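Local coordinates for protein AxyAgu115A (Amphibacillus xylanus NBRC 15112, PDB 6NPS) that probably acts as a family GH115 alpha-glucuronidase, hydrolysing glucuronic acid side groups from arabinoglucuronoxylan, at residues Val327-Asn332 with Ser372-Asp377; Pro664-Ser669 with Ala712-Ser717; Cys725-Gly730 with Glu740-Phe745. The protein carries 3 engineered substitutions. One frame throughout, in Å; residues are numbered along the deposited sequence.

Contact 1 of 3, residues Val327-Asn332 with Ser372-Asp377; sequences VIQTQN and SEELED
Helix 317-338 presents one side of its turn Val327-Asn332 to the loop Ser372-Asp377, and the two backbones come nearest at Gln329 and Glu374, whose CA atoms are 6.4 Å apart. Both belong to the GH115 TIM-barrel fold: the helix joins parallel strands 298-300 and 348-351, a beta-alpha-beta crossover, and the loop leads into the next strand, 379-383. Within the loop, Glu374 N donates to Ser372 OG, closing an ST turn at the start of the segment.

Glu374 carries the contact. Its chain bends at chi2 (-66°), which brings OE1 to Asn332. Asn332 ND2 donates to Glu374 OE1 at 2.5 Å with an N-H...O angle of 158°, a short bond that meets OE1 nearly along its C-O axis. The same ND2 donates to the backbone O of Glu374 at 3.2 Å, on a lone pair in the carbonyl plane but at a less straight 140°. Both acceptors lie within a few degrees of the amide plane, so one nitrogen grips side chain and backbone of a single residue, and the amide's rotation is fixed. The other amide atom, OD1, is bonded to Arg348 NH1, whose positive charge would probably polarise the amide and strengthen its N-H groups as donors.

Toward the more open side, Gln329 CG lies 3.5 Å from Glu374 CG, the two chains crossing at about a right angle. On the buried side, Ile328 slides past Glu374, with CG2 3.9 Å from Glu374 CB. Both Ile328 and Leu375 also touch Leu350 of strand 348-351, which places them between the helix and the barrel's strands. There the two residues cross nearly perpendicularly, methyl to methyl, Ile328 CD1 standing 4.0 Å from Leu375 CD2.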
loop_
_atom_site.group_PDB
_atom_site.type_symbol
_atom_site.label_atom_id
_atom_site.label_comp_id
_atom_site.label_asym_id
_atom_site.label_seq_id
_atom_site.Cartn_x
_atom_site.Cartn_y
_atom_site.Cartn_z
ATOM N N VAL A 327 -20.260 11.459 -47.454
ATOM C CA VAL A 327 -21.417 10.766 -46.909
ATOM C C VAL A 327 -22.644 11.681 -46.907
ATOM O O VAL A 327 -23.678 11.369 -47.517
ATOM C CB VAL A 327 -21.083 10.233 -45.508
ATOM C CG1 VAL A 327 -22.318 9.765 -44.804
ATOM C CG2 VAL A 327 -20.022 9.113 -45.603
ATOM N N ILE A 328 -22.520 12.858 -46.273
ATOM C CA ILE A 328 -23.671 13.748 -46.088
ATOM C C ILE A 328 -24.283 14.143 -47.426
ATOM O O ILE A 328 -25.513 14.148 -47.598
ATOM C CB ILE A 328 -23.269 14.988 -45.255
ATOM C CG1 ILE A 328 -23.105 14.592 -43.794
ATOM C CG2 ILE A 328 -24.325 16.057 -45.414
ATOM C CD1 ILE A 328 -22.367 15.607 -42.852
ATOM N N GLN A 329 -23.446 14.478 -48.408
ATOM C CA GLN A 329 -23.987 14.796 -49.723
ATOM C C GLN A 329 -24.823 13.643 -50.273
ATOM O O GLN A 329 -25.873 13.868 -50.896
ATOM C CB GLN A 329 -22.850 15.137 -50.682
ATOM C CG GLN A 329 -22.560 16.617 -50.805
ATOM C CD GLN A 329 -22.143 16.996 -52.203
ATOM O OE1 GLN A 329 -22.528 18.046 -52.722
ATOM N NE2 GLN A 329 -21.350 16.134 -52.829
ATOM N N THR A 330 -24.368 12.403 -50.057
ATOM C CA THR A 330 -25.102 11.224 -50.521
ATOM C C THR A 330 -26.419 11.061 -49.763
ATOM O O THR A 330 -27.475 10.824 -50.365
ATOM C CB THR A 330 -24.240 9.959 -50.348
ATOM O OG1 THR A 330 -22.991 10.102 -51.041
ATOM C CG2 THR A 330 -24.968 8.738 -50.879
ATOM N N GLN A 331 -26.362 11.164 -48.431
ATOM C CA GLN A 331 -27.550 10.961 -47.615
ATOM C C GLN A 331 -28.642 11.964 -47.972
ATOM O O GLN A 331 -29.806 11.581 -48.164
ATOM C CB GLN A 331 -27.166 11.027 -46.140
ATOM C CG GLN A 331 -26.388 9.804 -45.644
ATOM C CD GLN A 331 -25.691 10.067 -44.340
ATOM O OE1 GLN A 331 -25.421 11.215 -44.003
ATOM N NE2 GLN A 331 -25.370 9.011 -43.596
ATOM N N ASN A 332 -28.278 13.241 -48.154
ATOM C CA ASN A 332 -29.284 14.232 -48.530
ATOM C C ASN A 332 -29.958 13.883 -49.841
ATOM O O ASN A 332 -31.164 14.120 -50.013
ATOM C CB ASN A 332 -28.656 15.612 -48.622
ATOM C CG ASN A 332 -28.568 16.284 -47.260
ATOM O OD1 ASN A 332 -29.212 15.851 -46.289
ATOM N ND2 ASN A 332 -27.753 17.327 -47.177
ATOM N N SER A 372 -20.799 24.262 -44.149
ATOM C CA SER A 372 -21.115 23.537 -45.369
ATOM C C SER A 372 -22.568 23.781 -45.764
ATOM O O SER A 372 -23.462 23.870 -44.921
ATOM C CB SER A 372 -20.870 22.041 -45.172
ATOM O OG SER A 372 -21.768 21.292 -45.966
ATOM N N GLU A 373 -22.811 23.897 -47.067
ATOM C CA GLU A 373 -24.171 24.103 -47.555
ATOM C C GLU A 373 -24.995 22.818 -47.496
ATOM O O GLU A 373 -26.224 22.868 -47.584
ATOM C CB GLU A 373 -24.169 24.725 -48.940
ATOM C CG GLU A 373 -23.159 25.889 -49.139
ATOM C CD GLU A 373 -21.687 25.464 -49.171
ATOM O OE1 GLU A 373 -20.838 26.043 -48.443
ATOM O OE2 GLU A 373 -21.383 24.558 -49.975
ATOM N N GLU A 374 -24.354 21.721 -47.197
ATOM C CA GLU A 374 -25.061 20.513 -47.041
ATOM C C GLU A 374 -25.683 20.434 -45.634
ATOM O O GLU A 374 -26.609 19.713 -45.415
ATOM C CB GLU A 374 -24.141 19.372 -47.370
ATOM C CG GLU A 374 -23.965 19.224 -48.879
ATOM C CD GLU A 374 -25.273 18.817 -49.542
ATOM O OE1 GLU A 374 -26.125 18.344 -48.812
ATOM O OE2 GLU A 374 -25.484 18.968 -50.748
ATOM N N LEU A 375 -25.160 21.213 -44.703
ATOM C CA LEU A 375 -25.675 21.310 -43.341
ATOM C C LEU A 375 -26.732 22.395 -43.166
ATOM O O LEU A 375 -27.258 22.561 -42.057
ATOM C CB LEU A 375 -24.527 21.546 -42.376
ATOM C CG LEU A 375 -23.543 20.384 -42.476
ATOM C CD1 LEU A 375 -22.339 20.704 -41.615
ATOM C CD2 LEU A 375 -24.214 19.069 -42.014
ATOM N N GLU A 376 -27.099 23.098 -44.231
ATOM C CA GLU A 376 -28.159 24.083 -44.102
ATOM C C GLU A 376 -29.477 23.386 -43.763
ATOM O O GLU A 376 -29.842 22.372 -44.383
ATOM C CB GLU A 376 -28.271 24.923 -45.376
ATOM C CG GLU A 376 -28.909 26.282 -45.112
ATOM C CD GLU A 376 -28.558 26.813 -43.721
ATOM O OE1 GLU A 376 -29.440 26.770 -42.830
ATOM O OE2 GLU A 376 -27.417 27.290 -43.519
ATOM N N ASP A 377 -30.166 23.911 -42.746
ATOM C CA ASP A 377 -31.418 23.418 -42.189
ATOM C C ASP A 377 -31.207 22.188 -41.322
ATOM O O ASP A 377 -32.190 21.702 -40.761
ATOM C CB ASP A 377 -32.474 23.094 -43.261
ATOM C CG ASP A 377 -32.548 24.163 -44.351
ATOM O OD1 ASP A 377 -32.388 23.824 -45.553
ATOM O OD2 ASP A 377 -32.763 25.348 -43.993
#

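Contact 2 of 3, residues Pro664-Ser669 with Ala712-Ser717; sequences PRLLVS and AEYHIS
The best-held polar group is the guanidinium of Arg665, all three of whose nitrogens are hydrogen-bonded: NE in a salt bridge to OE1 of Glu678, NH2 to the backbone O of Asn650 of the second subunit, and NH1 as well. CB of Arg665 points away from Ala712-Ser717, whereas those of Pro664 and Leu666 point toward it.

The fold here is a beta-sandwich. Strand 666-670 belongs to the sheet with 700-706 and 739-746, strand 712-718 to the sheet with 754-763 and 729-732. The axes of the short segments 666-669 and 712-717 pass 9.3 Å apart at 38°, a spacing and twist that fit two sheets packed face to face. The backbones come nearest just before strand 666-670, where the CA atoms of Pro664 and Ala712 are 5.2 Å apart.

Leu666 makes the main apolar contact between the segments, and it also touches Ile704, Leu732 and Thr763. Its CG stands 3.6 Å from Ala712 CB and its CD2 3.7 Å from the same carbon, so the small alanine methyl nests against the branch point rather than one tip. CD1 reaches farther along the strand, to 4.0 Å from Tyr714 CB, and lies at the edge of the Tyr714 ring, near its plane, 4.2 Å from Tyr714 CD2. At the close end, Pro664 CB rests 4.1 Å from Ala712 CB. An alanine in place of Leu666 would remove CG and both methyls, and would probably loosen the packing on Ala712 and Tyr714.

No hydrogen bond crosses between the segments. Their cohesion is therefore one of apolar shape and exclusion of water, with the backbone hydrogen bonds made within each sheet, such as Leu667 with Ser705 and Tyr714 with Gly730.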
loop_
_atom_site.group_PDB
_atom_site.type_symbol
_atom_site.label_atom_id
_atom_site.label_comp_id
_atom_site.label_asym_id
_atom_site.label_seq_id
_atom_site.Cartn_x
_atom_site.Cartn_y
_atom_site.Cartn_z
ATOM N N PRO A 664 1.666 -3.217 26.997
ATOM C CA PRO A 664 0.457 -2.370 27.146
ATOM C C PRO A 664 0.681 -0.938 26.671
ATOM O O PRO A 664 0.762 0.046 27.435
ATOM C CB PRO A 664 0.176 -2.455 28.654
ATOM C CG PRO A 664 1.483 -2.654 29.255
ATOM C CD PRO A 664 2.268 -3.539 28.299
ATOM N N ARG A 665 0.778 -0.813 25.371
ATOM C CA ARG A 665 1.073 0.442 24.721
ATOM C C ARG A 665 -0.226 1.139 24.346
ATOM O O ARG A 665 -1.276 0.506 24.124
ATOM C CB ARG A 665 1.929 0.198 23.459
ATOM C CG ARG A 665 3.266 -0.434 23.702
ATOM C CD ARG A 665 3.790 -1.311 22.483
ATOM N NE ARG A 665 3.438 -0.704 21.189
ATOM C CZ ARG A 665 3.708 -1.260 20.010
ATOM N NH1 ARG A 665 4.311 -2.451 19.997
ATOM N NH2 ARG A 665 3.328 -0.646 18.858
ATOM N N LEU A 666 -0.132 2.465 24.234
ATOM C CA LEU A 666 -1.267 3.300 23.912
ATOM C C LEU A 666 -0.847 4.317 22.864
ATOM O O LEU A 666 0.182 4.988 23.011
ATOM C CB LEU A 666 -1.760 4.043 25.187
ATOM C CG LEU A 666 -2.454 3.182 26.237
ATOM C CD1 LEU A 666 -2.817 4.101 27.458
ATOM C CD2 LEU A 666 -3.707 2.528 25.660
ATOM N N LEU A 667 -1.660 4.474 21.844
ATOM C CA LEU A 667 -1.384 5.447 20.808
ATOM C C LEU A 667 -2.178 6.712 21.108
ATOM O O LEU A 667 -3.390 6.646 21.317
ATOM C CB LEU A 667 -1.756 4.865 19.438
ATOM C CG LEU A 667 -1.482 5.862 18.316
ATOM C CD1 LEU A 667 0.047 5.927 18.110
ATOM C CD2 LEU A 667 -2.197 5.440 17.040
ATOM N N VAL A 668 -1.500 7.856 21.143
ATOM C CA VAL A 668 -2.164 9.153 21.272
ATOM C C VAL A 668 -2.226 9.811 19.899
ATOM O O VAL A 668 -1.193 9.955 19.234
ATOM C CB VAL A 668 -1.415 10.056 22.273
ATOM C CG1 VAL A 668 -2.057 11.455 22.343
ATOM C CG2 VAL A 668 -1.342 9.401 23.642
ATOM N N SER A 669 -3.419 10.249 19.473
ATOM C CA SER A 669 -3.539 10.869 18.162
ATOM C C SER A 669 -4.386 12.129 18.238
ATOM O O SER A 669 -5.329 12.209 19.028
ATOM C CB SER A 669 -4.122 9.873 17.139
ATOM O OG SER A 669 -5.410 9.397 17.523
ATOM N N ALA A 712 -4.163 -0.960 30.086
ATOM C CA ALA A 712 -3.177 0.108 29.959
ATOM C C ALA A 712 -3.770 1.371 30.562
ATOM O O ALA A 712 -4.781 1.858 30.058
ATOM C CB ALA A 712 -2.837 0.348 28.485
ATOM N N GLU A 713 -3.164 1.887 31.625
ATOM C CA GLU A 713 -3.645 3.108 32.271
ATOM C C GLU A 713 -2.974 4.344 31.689
ATOM O O GLU A 713 -1.785 4.328 31.370
ATOM C CB GLU A 713 -3.371 3.068 33.782
ATOM C CG GLU A 713 -4.066 1.950 34.526
ATOM C CD GLU A 713 -3.939 2.090 36.045
ATOM O OE1 GLU A 713 -4.102 3.222 36.559
ATOM O OE2 GLU A 713 -3.672 1.067 36.720
ATOM N N TYR A 714 -3.736 5.424 31.558
ATOM C CA TYR A 714 -3.167 6.699 31.160
ATOM C C TYR A 714 -3.425 7.739 32.255
ATOM O O TYR A 714 -4.361 7.600 33.050
ATOM C CB TYR A 714 -3.762 7.169 29.791
ATOM C CG TYR A 714 -5.272 7.202 29.722
ATOM C CD1 TYR A 714 -5.977 8.333 30.113
ATOM C CD2 TYR A 714 -5.997 6.095 29.274
ATOM C CE1 TYR A 714 -7.370 8.378 30.053
ATOM C CE2 TYR A 714 -7.383 6.128 29.205
ATOM C CZ TYR A 714 -8.061 7.271 29.603
ATOM O OH TYR A 714 -9.428 7.310 29.555
ATOM N N HIS A 715 -2.595 8.785 32.290
ATOM C CA HIS A 715 -2.766 9.909 33.218
ATOM C C HIS A 715 -2.530 11.213 32.461
ATOM O O HIS A 715 -1.498 11.386 31.796
ATOM C CB HIS A 715 -1.808 9.790 34.424
ATOM C CG HIS A 715 -1.692 8.390 34.960
ATOM N ND1 HIS A 715 -2.672 7.800 35.737
ATOM C CD2 HIS A 715 -0.729 7.446 34.792
ATOM C CE1 HIS A 715 -2.309 6.564 36.039
ATOM N NE2 HIS A 715 -1.135 6.323 35.476
ATOM N N ILE A 716 -3.485 12.125 32.540
ATOM C CA ILE A 716 -3.471 13.366 31.779
ATOM C C ILE A 716 -3.373 14.559 32.727
ATOM O O ILE A 716 -4.140 14.660 33.690
ATOM C CB ILE A 716 -4.735 13.455 30.906
ATOM C CG1 ILE A 716 -4.741 12.290 29.916
ATOM C CG2 ILE A 716 -4.799 14.782 30.174
ATOM C CD1 ILE A 716 -6.140 11.842 29.499
ATOM N N SER A 717 -2.454 15.477 32.451
ATOM C CA SER A 717 -2.409 16.715 33.213
ATOM C C SER A 717 -2.026 17.856 32.289
ATOM O O SER A 717 -1.491 17.641 31.189
ATOM C CB SER A 717 -1.418 16.629 34.385
ATOM O OG SER A 717 -0.113 16.443 33.878
#

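Contact 3 of 3, residues Cys725-Gly730 with Glu740-Phe745; sequences CSAANG and ETIHVF
The His743 ring meets Ser726 OG obliquely, with CD2 3.6 Å from that oxygen. The Phe745 ring comes obliquely to Ser726 N and the carbonyl carbon of Cys725, its CE2 atom 3.8 Å from Ser726 N. Neither ring stacks on anything across the contact.

Cys725 and Val744 form an antiparallel non-hydrogen-bonded pair, followed by a bond from Ser726 N to His743 O at 2.9 Å. In the return direction, His743 N donates to Ser726 OG, 2.7 Å away and at 157°, rather than to a backbone carbonyl. The crowded chi1 of Ser726 (47°) puts OG there. A water bonded to the same OG donates to Thr741 O and, weakly, to Glu740 OE2, extending the link along the strand.

On the inner side, Cys725 CB packs 3.5 Å from Ile742 CG2, while Ala727 CB touches Ile742 CD1 at 4.0 Å. Beyond Ser726 the chain departs: Ala728 O takes a backbone hydrogen bond from Ile716 N of strand 712-718. Strand 723-725 is the outermost strand of one sheet and 729-732 of the other, so the chain passes between the two sheets of the beta-sandwich at their edge.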
loop_
_atom_site.group_PDB
_atom_site.type_symbol
_atom_site.label_atom_id
_atom_site.label_comp_id
_atom_site.label_asym_id
_atom_site.label_seq_id
_atom_site.Cartn_x
_atom_site.Cartn_y
_atom_site.Cartn_z
ATOM N N CYS A 725 -8.815 19.211 30.467
ATOM C CA CYS A 725 -9.338 18.115 29.661
ATOM C C CYS A 725 -10.494 17.421 30.359
ATOM O O CYS A 725 -10.688 17.558 31.567
ATOM C CB CYS A 725 -8.265 17.077 29.314
ATOM S SG CYS A 725 -6.711 17.707 28.728
ATOM N N SER A 726 -11.227 16.618 29.579
ATOM C CA SER A 726 -12.389 15.913 30.108
ATOM C C SER A 726 -12.021 14.790 31.069
ATOM O O SER A 726 -12.915 14.261 31.736
ATOM C CB SER A 726 -13.264 15.365 28.961
ATOM O OG SER A 726 -12.536 14.680 27.933
ATOM N N ALA A 727 -10.742 14.440 31.198
ATOM C CA ALA A 727 -10.364 13.301 32.013
ATOM C C ALA A 727 -9.003 13.583 32.610
ATOM O O ALA A 727 -8.215 14.346 32.047
ATOM C CB ALA A 727 -10.335 11.994 31.193
ATOM N N ALA A 728 -8.741 12.980 33.772
ATOM C CA ALA A 728 -7.417 12.970 34.378
ATOM C C ALA A 728 -6.788 11.587 34.391
ATOM O O ALA A 728 -5.572 11.475 34.271
ATOM C CB ALA A 728 -7.473 13.488 35.827
ATOM N N ASN A 729 -7.590 10.540 34.549
ATOM C CA ASN A 729 -7.080 9.183 34.653
ATOM C C ASN A 729 -8.060 8.252 33.964
ATOM O O ASN A 729 -9.263 8.530 33.896
ATOM C CB ASN A 729 -6.883 8.734 36.114
ATOM C CG ASN A 729 -5.878 9.587 36.859
ATOM O OD1 ASN A 729 -4.684 9.590 36.532
ATOM N ND2 ASN A 729 -6.346 10.304 37.887
ATOM N N GLY A 730 -7.536 7.146 33.452
ATOM C CA GLY A 730 -8.388 6.160 32.818
ATOM C C GLY A 730 -7.601 4.898 32.548
ATOM O O GLY A 730 -6.387 4.831 32.752
ATOM N N GLU A 740 -10.430 6.001 23.861
ATOM C CA GLU A 740 -11.098 7.057 24.611
ATOM C C GLU A 740 -10.814 8.392 23.931
ATOM O O GLU A 740 -9.673 8.669 23.546
ATOM C CB GLU A 740 -10.610 7.056 26.060
ATOM C CG GLU A 740 -11.159 8.192 26.919
ATOM C CD GLU A 740 -12.573 7.935 27.423
ATOM O OE1 GLU A 740 -13.146 6.888 27.066
ATOM O OE2 GLU A 740 -13.108 8.781 28.178
ATOM N N THR A 741 -11.843 9.210 23.741
ATOM C CA THR A 741 -11.672 10.545 23.184
ATOM C C THR A 741 -11.613 11.564 24.317
ATOM O O THR A 741 -12.511 11.603 25.162
ATOM C CB THR A 741 -12.813 10.865 22.227
ATOM O OG1 THR A 741 -12.738 9.994 21.091
ATOM C CG2 THR A 741 -12.748 12.329 21.775
ATOM N N ILE A 742 -10.545 12.355 24.367
ATOM C CA ILE A 742 -10.366 13.341 25.427
ATOM C C ILE A 742 -10.699 14.701 24.837
ATOM O O ILE A 742 -10.129 15.092 23.806
ATOM C CB ILE A 742 -8.932 13.318 25.996
ATOM C CG1 ILE A 742 -8.471 11.877 26.337
ATOM C CG2 ILE A 742 -8.794 14.315 27.203
ATOM C CD1 ILE A 742 -9.292 11.144 27.379
ATOM N N HIS A 743 -11.640 15.413 25.459
ATOM C CA HIS A 743 -11.948 16.768 25.031
ATOM C C HIS A 743 -11.065 17.768 25.750
ATOM O O HIS A 743 -10.803 17.649 26.953
ATOM C CB HIS A 743 -13.430 17.070 25.256
ATOM C CG HIS A 743 -14.301 16.015 24.669
ATOM N ND1 HIS A 743 -14.602 15.970 23.325
ATOM C CD2 HIS A 743 -14.836 14.899 25.215
ATOM C CE1 HIS A 743 -15.328 14.897 23.079
ATOM N NE2 HIS A 743 -15.495 14.237 24.212
ATOM N N VAL A 744 -10.624 18.775 25.007
ATOM C CA VAL A 744 -9.738 19.810 25.522
ATOM C C VAL A 744 -10.527 21.113 25.612
ATOM O O VAL A 744 -11.256 21.459 24.679
ATOM C CB VAL A 744 -8.507 19.993 24.616
ATOM C CG1 VAL A 744 -7.568 21.013 25.223
ATOM C CG2 VAL A 744 -7.764 18.660 24.453
ATOM N N PHE A 745 -10.334 21.858 26.702
ATOM C CA PHE A 745 -11.081 23.093 26.983
ATOM C C PHE A 745 -10.106 24.224 27.260
ATOM O O PHE A 745 -9.180 24.067 28.066
ATOM C CB PHE A 745 -12.027 22.949 28.186
ATOM C CG PHE A 745 -12.896 21.737 28.115
ATOM C CD1 PHE A 745 -13.876 21.635 27.139
ATOM C CD2 PHE A 745 -12.719 20.679 29.004
ATOM C CE1 PHE A 745 -14.680 20.510 27.052
ATOM C CE2 PHE A 745 -13.530 19.546 28.919
ATOM C CZ PHE A 745 -14.501 19.464 27.934
HETATM O O HOH W 1 -13.309 12.112 27.933
#

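Overall arrangement
Contacts 2 and 3 belong to one beta-sandwich, their centres 11 Å apart. Strands 712-718 of contact 2 and 729-732 of contact 3 are neighbours in one sheet, and the contacts touch directly: Ile716 N lies 2.8 Å from Ala728 O, a probable hydrogen bond, and His715 ND1 is also 2.8 Å from Asn729 OD1. Tyr714 OH packs 3.3 Å from Glu740 CG. Contact 1 lies on the opposite side of the chain's centre, in the TIM barrel of the GH115 family, with its centre 78 Å from contact 2 and 77 Å from contact 3. Nearest atoms remain about 62 and 64 Å away, so neither sandwich contact touches contact 1.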